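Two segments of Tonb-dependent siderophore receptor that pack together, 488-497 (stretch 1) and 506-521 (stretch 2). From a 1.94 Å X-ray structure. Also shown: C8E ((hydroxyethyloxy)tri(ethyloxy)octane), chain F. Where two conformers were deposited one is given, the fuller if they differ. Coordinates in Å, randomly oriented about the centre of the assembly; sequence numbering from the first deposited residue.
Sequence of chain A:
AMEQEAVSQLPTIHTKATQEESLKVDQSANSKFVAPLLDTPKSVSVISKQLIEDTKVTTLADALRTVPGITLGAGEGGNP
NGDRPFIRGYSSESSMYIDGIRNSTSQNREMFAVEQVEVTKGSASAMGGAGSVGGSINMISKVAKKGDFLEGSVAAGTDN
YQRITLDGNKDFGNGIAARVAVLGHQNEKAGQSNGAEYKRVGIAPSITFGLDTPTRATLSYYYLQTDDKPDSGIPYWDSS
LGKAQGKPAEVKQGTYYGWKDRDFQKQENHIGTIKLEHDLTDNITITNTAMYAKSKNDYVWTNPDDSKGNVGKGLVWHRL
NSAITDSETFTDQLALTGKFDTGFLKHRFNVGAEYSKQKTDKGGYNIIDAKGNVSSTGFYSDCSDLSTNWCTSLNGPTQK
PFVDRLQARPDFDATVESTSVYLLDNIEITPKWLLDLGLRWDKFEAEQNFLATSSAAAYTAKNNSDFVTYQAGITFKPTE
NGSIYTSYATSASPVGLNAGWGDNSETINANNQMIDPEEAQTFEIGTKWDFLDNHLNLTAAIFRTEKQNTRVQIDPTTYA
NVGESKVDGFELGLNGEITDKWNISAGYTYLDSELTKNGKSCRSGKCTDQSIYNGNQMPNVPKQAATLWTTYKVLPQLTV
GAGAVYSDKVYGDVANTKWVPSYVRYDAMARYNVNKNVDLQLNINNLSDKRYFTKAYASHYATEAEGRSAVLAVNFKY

Stretch 1 (488-497) YATSASPVGL
Stretch 2 (506-521) ETINANNQMIDPEEAQ

Stretch 1 is an extended strand from Tyr 488 to Ser 493, followed by a type II turn, Pro 494 to Leu 497; stretch 2 loops around that turn and returns as an antiparallel strand, 518-521, the axes 161° apart and approaching to 4.5 Å. Together they bury 797 Å².

At the start of stretch 2, the carbonyl of Glu 506 accepts a hydrogen bond from the turn, Gly 496 N to Glu 506 O, at 2.8 Å. Gly 496 has phi/psi 85/7, a positive phi that favours glycine. The Glu 506 side chain (chi1 m, chi2 t) extends towards Leu 497, its OE1 lying 3.8 Å from Leu 497 CB. Ile 508 (t, t) points toward stretch 1, its CB 4.2 Å from Val 495 CG2.

Asn 509 to Asn 512 form a compact loop stitched by amides. Asn 509 N donates to Asn 512 OD1 (2.7 Å) and Asn 512 ND2 to Thr 507 O (3.0 Å). Asn 512, with chi1 p and phi/psi -112/0, thereby braces the loop from within while its OD1 lies 3.5 Å from Val 495 CG2. A type I turn, Asn 512 to Ile 515, is closed by Ile 515 N to Asn 512 O at 3.0 Å. Val 495 (p), buried and pointing toward stretch 2, fills the space inside this loop. A water joins the backbones here, accepting from Val 495 N (3.0 Å) and donating to Ile 515 O (2.8 Å).

Pro 517 then packs its CB 4.3 Å from Ala 492 CB and its CG 4.3 Å from Pro 494 CB, a small apolar cluster leading into the strand.

Glu 518 pairs with Ser 493 through two hydrogen bonds, Glu 518 N to Ser 493 O (2.9 Å) and Ser 493 N to Glu 518 O (3.0 Å). Their side chains, m and t at chi1, share a second water, 2.6 Å from Glu 518 OE1 and 2.7 Å from Ser 493 OG. Ala 520 and Ser 491 again bond reciprocally, Ala 520 N to Ser 491 O and Ser 491 N to Ala 520 O both measuring 2.9 Å; their side chains share a sheet face with Ser 493 and Glu 518, and the small methyl of Ala 520 sits with its CB 4.1 Å from Ser 491 CB.

Gln 521 lies opposite Thr 490, CA to CA 4.3 Å. Its side chain (p, t) reaches the edge of the Tyr 488 ring (chi1 t), where Tyr 488 OH donates to Gln 521 OE1 at 2.6 Å; C8E covers one face of that ring.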

# COMPACT_ATOMS: atom_id res chain seq x y z
N TYR A 488 -7.21 17.74 -14.80
CA TYR A 488 -8.28 16.77 -14.83
C TYR A 488 -7.71 15.42 -15.26
O TYR A 488 -6.95 15.34 -16.22
CB TYR A 488 -9.37 17.22 -15.79
CG TYR A 488 -10.51 16.25 -15.92
CD1 TYR A 488 -11.47 16.14 -14.94
CD2 TYR A 488 -10.58 15.40 -17.01
CE1 TYR A 488 -12.51 15.23 -15.06
CE2 TYR A 488 -11.61 14.49 -17.14
CZ TYR A 488 -12.57 14.41 -16.16
OH TYR A 488 -13.58 13.47 -16.31
N ALA A 489 -8.11 14.35 -14.59
CA ALA A 489 -7.60 13.00 -14.93
C ALA A 489 -8.67 11.97 -14.62
O ALA A 489 -9.47 12.15 -13.68
CB ALA A 489 -6.33 12.71 -14.15
N THR A 490 -8.70 10.92 -15.43
CA THR A 490 -9.70 9.89 -15.27
C THR A 490 -9.09 8.57 -14.82
O THR A 490 -7.87 8.34 -14.88
CB THR A 490 -10.51 9.65 -16.57
OG1 THR A 490 -9.66 9.14 -17.62
CG2 THR A 490 -11.20 10.94 -17.03
N SER A 491 -9.98 7.68 -14.40
CA SER A 491 -9.63 6.32 -14.04
C SER A 491 -10.76 5.38 -14.41
O SER A 491 -11.92 5.77 -14.42
CB SER A 491 -9.34 6.25 -12.54
OG SER A 491 -9.39 4.91 -12.06
N ALA A 492 -10.40 4.14 -14.71
CA ALA A 492 -11.35 3.06 -14.95
C ALA A 492 -10.85 1.82 -14.18
O ALA A 492 -9.63 1.58 -14.08
CB ALA A 492 -11.45 2.76 -16.44
N SER A 493 -11.79 1.07 -13.61
CA SER A 493 -11.47 -0.09 -12.75
C SER A 493 -12.40 -1.24 -13.12
O SER A 493 -13.59 -1.22 -12.81
CB SER A 493 -11.61 0.26 -11.25
OG SER A 493 -11.12 -0.80 -10.41
N PRO A 494 -11.87 -2.20 -13.88
CA PRO A 494 -12.70 -3.30 -14.38
C PRO A 494 -12.98 -4.33 -13.30
O PRO A 494 -12.22 -4.47 -12.33
CB PRO A 494 -11.83 -3.91 -15.48
CG PRO A 494 -10.42 -3.66 -15.01
CD PRO A 494 -10.47 -2.33 -14.31
N VAL A 495 -14.08 -5.06 -13.43
CA VAL A 495 -14.35 -6.17 -12.52
C VAL A 495 -13.26 -7.23 -12.73
O VAL A 495 -12.78 -7.42 -13.83
CB VAL A 495 -15.75 -6.78 -12.72
CG1 VAL A 495 -15.82 -7.53 -14.02
CG2 VAL A 495 -16.11 -7.69 -11.56
N GLY A 496 -12.88 -7.87 -11.65
CA GLY A 496 -11.81 -8.89 -11.64
C GLY A 496 -10.40 -8.33 -11.51
O GLY A 496 -9.43 -9.06 -11.64
N LEU A 497 -10.28 -7.03 -11.27
CA LEU A 497 -8.96 -6.40 -11.19
C LEU A 497 -8.04 -7.00 -10.12
O LEU A 497 -6.81 -6.91 -10.24
CB LEU A 497 -9.11 -4.90 -10.97
CG LEU A 497 -7.80 -4.11 -10.94
CD1 LEU A 497 -7.07 -4.23 -12.28
CD2 LEU A 497 -8.06 -2.66 -10.59
N GLU A 506 -13.58 -6.04 -5.81
CA GLU A 506 -13.18 -6.27 -7.20
C GLU A 506 -13.40 -7.72 -7.69
O GLU A 506 -13.11 -8.07 -8.84
CB GLU A 506 -11.71 -5.87 -7.39
CG GLU A 506 -11.43 -4.40 -7.04
CD GLU A 506 -9.96 -4.08 -6.89
OE1 GLU A 506 -9.11 -4.96 -7.22
OE2 GLU A 506 -9.64 -2.95 -6.46
N THR A 507 -13.90 -8.55 -6.82
CA THR A 507 -14.00 -9.99 -7.07
C THR A 507 -15.08 -10.24 -8.13
O THR A 507 -16.19 -9.70 -8.07
CB THR A 507 -14.28 -10.72 -5.74
OG1 THR A 507 -13.03 -10.86 -5.03
CG2 THR A 507 -14.87 -12.12 -5.96
N ILE A 508 -14.71 -11.01 -9.14
CA ILE A 508 -15.58 -11.35 -10.24
C ILE A 508 -16.43 -12.58 -9.86
O ILE A 508 -15.99 -13.48 -9.10
CB ILE A 508 -14.77 -11.63 -11.54
CG1 ILE A 508 -15.70 -11.74 -12.76
CG2 ILE A 508 -13.93 -12.90 -11.38
CD1 ILE A 508 -14.98 -11.76 -14.10
N ASN A 509 -17.66 -12.58 -10.36
CA ASN A 509 -18.55 -13.72 -10.19
C ASN A 509 -19.50 -13.82 -11.39
O ASN A 509 -19.41 -13.06 -12.34
CB ASN A 509 -19.27 -13.66 -8.84
CG ASN A 509 -20.18 -12.44 -8.70
OD1 ASN A 509 -20.90 -12.10 -9.60
ND2 ASN A 509 -20.12 -11.79 -7.54
N ALA A 510 -20.39 -14.80 -11.35
CA ALA A 510 -21.29 -15.06 -12.49
C ALA A 510 -22.09 -13.82 -12.82
O ALA A 510 -22.39 -13.58 -13.97
CB ALA A 510 -22.23 -16.20 -12.16
N ASN A 511 -22.47 -13.06 -11.80
CA ASN A 511 -23.44 -11.99 -11.97
C ASN A 511 -22.86 -10.61 -12.29
O ASN A 511 -23.59 -9.75 -12.75
CB ASN A 511 -24.31 -11.93 -10.72
CG ASN A 511 -24.91 -13.28 -10.40
OD1 ASN A 511 -24.72 -13.82 -9.32
ND2 ASN A 511 -25.57 -13.87 -11.39
N ASN A 512 -21.56 -10.40 -12.07
CA ASN A 512 -20.94 -9.10 -12.40
C ASN A 512 -19.96 -9.15 -13.55
O ASN A 512 -19.38 -8.12 -13.97
CB ASN A 512 -20.31 -8.47 -11.14
CG ASN A 512 -19.14 -9.25 -10.60
OD1 ASN A 512 -18.59 -10.15 -11.25
ND2 ASN A 512 -18.75 -8.93 -9.37
N GLN A 513 -19.77 -10.35 -14.11
CA GLN A 513 -18.71 -10.57 -15.09
C GLN A 513 -18.91 -9.77 -16.36
O GLN A 513 -17.94 -9.49 -17.04
CB GLN A 513 -18.61 -12.06 -15.49
CG GLN A 513 -19.80 -12.60 -16.29
CD GLN A 513 -19.69 -14.11 -16.50
OE1 GLN A 513 -18.74 -14.58 -17.10
NE2 GLN A 513 -20.63 -14.85 -15.97
N MET A 514 -20.15 -9.40 -16.68
CA MET A 514 -20.42 -8.67 -17.91
C MET A 514 -20.46 -7.15 -17.68
O MET A 514 -20.63 -6.39 -18.62
CB MET A 514 -21.76 -9.14 -18.54
CG MET A 514 -23.01 -8.71 -17.82
SD MET A 514 -23.19 -9.20 -16.09
CE MET A 514 -23.47 -10.98 -16.23
N ILE A 515 -20.27 -6.70 -16.44
CA ILE A 515 -20.45 -5.28 -16.13
C ILE A 515 -19.24 -4.48 -16.64
O ILE A 515 -18.07 -4.94 -16.56
CB ILE A 515 -20.68 -5.07 -14.62
CG1 ILE A 515 -21.84 -5.94 -14.11
CG2 ILE A 515 -20.98 -3.61 -14.30
CD1 ILE A 515 -23.20 -5.52 -14.63
N ASP A 516 -19.50 -3.29 -17.18
CA ASP A 516 -18.45 -2.40 -17.66
C ASP A 516 -17.65 -1.84 -16.46
O ASP A 516 -18.10 -1.90 -15.32
CB ASP A 516 -19.04 -1.19 -18.41
CG ASP A 516 -19.64 -1.54 -19.78
OD1 ASP A 516 -19.15 -2.45 -20.46
OD2 ASP A 516 -20.58 -0.86 -20.17
N PRO A 517 -16.48 -1.28 -16.73
CA PRO A 517 -15.65 -0.80 -15.62
C PRO A 517 -16.24 0.35 -14.83
O PRO A 517 -16.99 1.17 -15.37
CB PRO A 517 -14.37 -0.33 -16.31
CG PRO A 517 -14.32 -1.05 -17.60
CD PRO A 517 -15.75 -1.29 -18.01
N GLU A 518 -15.86 0.42 -13.56
CA GLU A 518 -16.14 1.61 -12.77
C GLU A 518 -15.39 2.77 -13.35
O GLU A 518 -14.35 2.60 -13.96
CB GLU A 518 -15.71 1.40 -11.33
CG GLU A 518 -16.48 0.29 -10.61
CD GLU A 518 -16.16 0.24 -9.13
OE1 GLU A 518 -14.95 0.23 -8.77
OE2 GLU A 518 -17.10 0.21 -8.32
N GLU A 519 -15.93 3.97 -13.16
CA GLU A 519 -15.35 5.17 -13.74
C GLU A 519 -15.17 6.19 -12.65
O GLU A 519 -16.06 6.40 -11.81
CB GLU A 519 -16.25 5.74 -14.84
CG GLU A 519 -16.42 4.84 -16.04
CD GLU A 519 -17.41 5.42 -17.03
OE1 GLU A 519 -17.03 6.27 -17.83
OE2 GLU A 519 -18.59 5.07 -16.98
N ALA A 520 -13.99 6.81 -12.64
CA ALA A 520 -13.65 7.78 -11.62
C ALA A 520 -12.93 8.94 -12.27
O ALA A 520 -12.43 8.84 -13.41
CB ALA A 520 -12.77 7.16 -10.53
N GLN A 521 -12.83 10.03 -11.54
CA GLN A 521 -12.15 11.20 -12.04
C GLN A 521 -11.67 12.10 -10.91
O GLN A 521 -12.20 12.07 -9.78
CB GLN A 521 -13.07 11.96 -13.00
CG GLN A 521 -14.30 12.51 -12.29
CD GLN A 521 -15.37 13.09 -13.21
OE1 GLN A 521 -15.26 13.08 -14.43
NE2 GLN A 521 -16.42 13.60 -12.61
C1 C8E F . -10.51 19.43 -19.71
C2 C8E F . -11.54 18.40 -20.11
C3 C8E F . -12.65 18.26 -19.07
C4 C8E F . -13.72 17.26 -19.53
C5 C8E F . -14.83 17.13 -18.50
C6 C8E F . -15.57 15.81 -18.63
C7 C8E F . -16.56 15.68 -17.48
C8 C8E F . -17.76 14.81 -17.85
O9 C8E F . -18.16 14.05 -16.71
O HOH W 1 -13.03 -1.46 -8.69
O HOH W 2 -15.42 -4.30 -16.03